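Local atomic coordinates of AAEL008620-PA odorant-binding protein (Aedes aegypti, PDB entry 5V13), a protein that binds the insect juvenile hormone JH III in the mosquito hemolymph and belongs to the odorant-binding protein family. Residues G166-D171 with K264-F269. Numbering follows the deposited sequence.
With JH3 (methyl (2E,6E)-9-[(2R)-3,3-dimethyloxiran-2-yl]-3,7-dimethylnona-2,6-dienoate), chain E.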
loop_
_atom_site.group_PDB
_atom_site.type_symbol
_atom_site.label_atom_id
_atom_site.label_comp_id
_atom_site.label_asym_id
_atom_site.label_seq_id
_atom_site.Cartn_x
_atom_site.Cartn_y
_atom_site.Cartn_z
ATOM N N GLY B 166 1.721 -9.266 -4.641
ATOM C CA GLY B 166 1.082 -10.127 -3.660
ATOM C C GLY B 166 -0.439 -10.062 -3.615
ATOM O O GLY B 166 -1.057 -10.883 -2.922
ATOM N N GLN B 167 -1.060 -9.111 -4.304
ATOM C CA GLN B 167 -2.518 -9.030 -4.395
ATOM C C GLN B 167 -3.023 -9.837 -5.585
ATOM O O GLN B 167 -2.430 -9.796 -6.668
ATOM C CB GLN B 167 -2.974 -7.575 -4.550
ATOM C CG GLN B 167 -4.509 -7.403 -4.534
ATOM C CD GLN B 167 -4.933 -5.945 -4.682
ATOM O OE1 GLN B 167 -4.156 -5.122 -5.153
ATOM N NE2 GLN B 167 -6.168 -5.629 -4.291
ATOM N N MET B 168 -4.119 -10.570 -5.386
ATOM C CA MET B 168 -4.695 -11.333 -6.488
ATOM C C MET B 168 -5.629 -10.448 -7.301
ATOM O O MET B 168 -6.202 -9.488 -6.787
ATOM C CB MET B 168 -5.466 -12.553 -5.983
ATOM C CG MET B 168 -4.603 -13.545 -5.228
ATOM S SD MET B 168 -5.528 -14.988 -4.634
ATOM C CE MET B 168 -4.525 -15.508 -3.253
ATOM N N PHE B 169 -5.807 -10.808 -8.575
ATOM C CA PHE B 169 -6.574 -9.952 -9.468
ATOM C C PHE B 169 -8.058 -9.936 -9.126
ATOM O O PHE B 169 -8.709 -8.896 -9.278
ATOM C CB PHE B 169 -6.360 -10.354 -10.931
ATOM C CG PHE B 169 -5.647 -9.286 -11.721
ATOM C CD1 PHE B 169 -6.169 -8.001 -11.784
ATOM C CD2 PHE B 169 -4.439 -9.543 -12.345
ATOM C CE1 PHE B 169 -5.506 -6.991 -12.467
ATOM C CE2 PHE B 169 -3.773 -8.540 -13.026
ATOM C CZ PHE B 169 -4.306 -7.262 -13.084
ATOM N N VAL B 170 -8.629 -11.056 -8.682
ATOM C CA VAL B 170 -10.060 -11.010 -8.371
ATOM C C VAL B 170 -10.326 -10.016 -7.243
ATOM O O VAL B 170 -11.241 -9.186 -7.335
ATOM C CB VAL B 170 -10.606 -12.409 -8.043
ATOM C CG1 VAL B 170 -12.045 -12.289 -7.493
ATOM C CG2 VAL B 170 -10.602 -13.257 -9.286
ATOM N N ASP B 171 -9.504 -10.058 -6.188
ATOM C CA ASP B 171 -9.629 -9.109 -5.079
ATOM C C ASP B 171 -9.514 -7.670 -5.564
ATOM O O ASP B 171 -10.283 -6.795 -5.141
ATOM C CB ASP B 171 -8.554 -9.385 -4.023
ATOM C CG ASP B 171 -8.612 -8.397 -2.849
ATOM O OD1 ASP B 171 -9.550 -8.501 -2.034
ATOM O OD2 ASP B 171 -7.732 -7.516 -2.739
ATOM N N LYS B 264 -2.319 -17.598 -9.035
ATOM C CA LYS B 264 -1.070 -17.307 -9.729
ATOM C C LYS B 264 -0.886 -15.831 -10.060
ATOM O O LYS B 264 0.194 -15.454 -10.536
ATOM C CB LYS B 264 -0.979 -18.120 -11.028
ATOM C CG LYS B 264 -1.072 -19.637 -10.852
ATOM C CD LYS B 264 -0.977 -20.306 -12.230
ATOM C CE LYS B 264 -1.693 -21.645 -12.258
ATOM N NZ LYS B 264 -1.213 -22.548 -11.186
ATOM N N THR B 265 -1.892 -14.981 -9.845
ATOM C CA THR B 265 -1.719 -13.570 -10.159
ATOM C C THR B 265 -1.144 -12.770 -8.998
ATOM O O THR B 265 -0.876 -11.578 -9.172
ATOM C CB THR B 265 -3.051 -12.923 -10.582
ATOM O OG1 THR B 265 -3.962 -12.910 -9.470
ATOM C CG2 THR B 265 -3.669 -13.675 -11.764
ATOM N N ALA B 266 -0.964 -13.387 -7.825
ATOM C CA ALA B 266 -0.440 -12.653 -6.671
ATOM C C ALA B 266 1.022 -12.272 -6.875
ATOM O O ALA B 266 1.396 -11.103 -6.709
ATOM C CB ALA B 266 -0.605 -13.482 -5.392
ATOM N N PHE B 267 1.864 -13.243 -7.243
ATOM C CA PHE B 267 3.311 -13.051 -7.342
ATOM C C PHE B 267 3.782 -13.489 -8.723
ATOM O O PHE B 267 3.882 -14.689 -8.995
ATOM C CB PHE B 267 4.049 -13.844 -6.262
ATOM C CG PHE B 267 3.679 -13.463 -4.856
ATOM C CD1 PHE B 267 4.187 -12.309 -4.283
ATOM C CD2 PHE B 267 2.839 -14.271 -4.102
ATOM C CE1 PHE B 267 3.860 -11.962 -2.973
ATOM C CE2 PHE B 267 2.496 -13.923 -2.795
ATOM C CZ PHE B 267 3.011 -12.767 -2.233
ATOM N N TYR B 268 4.108 -12.521 -9.585
ATOM C CA TYR B 268 4.551 -12.854 -10.938
ATOM C C TYR B 268 5.889 -13.591 -10.924
ATOM O O TYR B 268 6.114 -14.500 -11.738
ATOM C CB TYR B 268 4.627 -11.579 -11.771
ATOM C CG TYR B 268 3.263 -11.004 -12.093
ATOM C CD1 TYR B 268 2.091 -11.676 -11.722
ATOM C CD2 TYR B 268 3.140 -9.823 -12.789
ATOM C CE1 TYR B 268 0.824 -11.166 -12.032
ATOM C CE2 TYR B 268 1.880 -9.300 -13.096
ATOM C CZ TYR B 268 0.727 -9.976 -12.725
ATOM O OH TYR B 268 -0.515 -9.439 -13.055
ATOM N N PHE B 269 6.790 -13.208 -10.021
ATOM C CA PHE B 269 7.887 -14.083 -9.608
ATOM C C PHE B 269 8.183 -13.806 -8.140
ATOM O O PHE B 269 7.628 -12.885 -7.538
ATOM C CB PHE B 269 9.136 -13.906 -10.478
ATOM C CG PHE B 269 9.961 -12.695 -10.145
ATOM C CD1 PHE B 269 9.583 -11.436 -10.579
ATOM C CD2 PHE B 269 11.140 -12.827 -9.437
ATOM C CE1 PHE B 269 10.353 -10.329 -10.286
ATOM C CE2 PHE B 269 11.917 -11.733 -9.142
ATOM C CZ PHE B 269 11.531 -10.477 -9.568
HETATM C C1 JH3 E . 13.019 -8.599 -15.045
HETATM O O2 JH3 E . 13.292 -7.895 -14.089
HETATM O O1 JH3 E . 12.359 -9.855 -14.792
HETATM C CM JH3 E . 11.986 -10.173 -13.450
HETATM C C2 JH3 E . 13.296 -8.245 -16.450
HETATM C C3 JH3 E . 13.912 -7.151 -16.903
HETATM C "C3'" JH3 E . 14.454 -6.061 -16.020
HETATM C C4 JH3 E . 14.043 -7.026 -18.402
HETATM C C5 JH3 E . 13.722 -5.592 -18.814
HETATM C C6 JH3 E . 13.401 -5.555 -20.291
HETATM C C7 JH3 E . 14.308 -5.241 -21.228
HETATM C "C7'" JH3 E . 15.735 -4.941 -20.854
HETATM C C8 JH3 E . 13.865 -5.227 -22.683
HETATM C C9 JH3 E . 13.973 -3.828 -23.312
HETATM C CA JH3 E . 13.304 -2.749 -22.464
HETATM O O3 JH3 E . 13.247 -1.462 -23.118
HETATM C CB JH3 E . 12.011 -2.174 -23.038
HETATM C "CB'" JH3 E . 11.020 -1.742 -21.951
HETATM C CC JH3 E . 11.500 -2.642 -24.393
#
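G166 N and F169 N donate to A266 O and T265 OG1, respectively, in the loop 264-269, which follows helix 251-264 in this mainly helical fold of the odorant-binding protein (PBP/GOBP) family. Two hydrogen bonds define the polar part. G166 N meets A266 O at 2.8 Å; the N-H...O angle of 136° makes it a bent bond, and the donor sits above the carbonyl plane rather than in it. F169 N, in the first turn of helix 169-177, reaches T265 OG1 at 2.9 Å with a straighter 156°. T265 holds OG1 between its backbone N and carbonyl carbon (chi1 66°), and the hydroxyl also bonds N262 O, so its oxygen ties that helical turn to the end of helix 251-264. Q167 O and T265 O approach to 3.4 Å as two acceptors, and K163 NZ bonds both, which would offset their repulsion; A266 CA adds a CA-H...O contact to Q167 O at 3.5 Å.

Among the ring contacts, G166 CA lies over one face of F267, 3.8 Å from the ring centroid and displaced toward the rim. The side chains of F169 and Y268 cross at about a right angle: Y268 OH touches F169 CE2 at 3.4 Å near the phenyl plane while hydrogen-bonding E27 OE1 of helix 26-38. Apolar packing adds M168 CG on A266 CB at 4.0 Å. Beyond these contacts the loop enters the hormone pocket, where F269 CE1 lies 3.6 Å from the ester methyl CM of JH3.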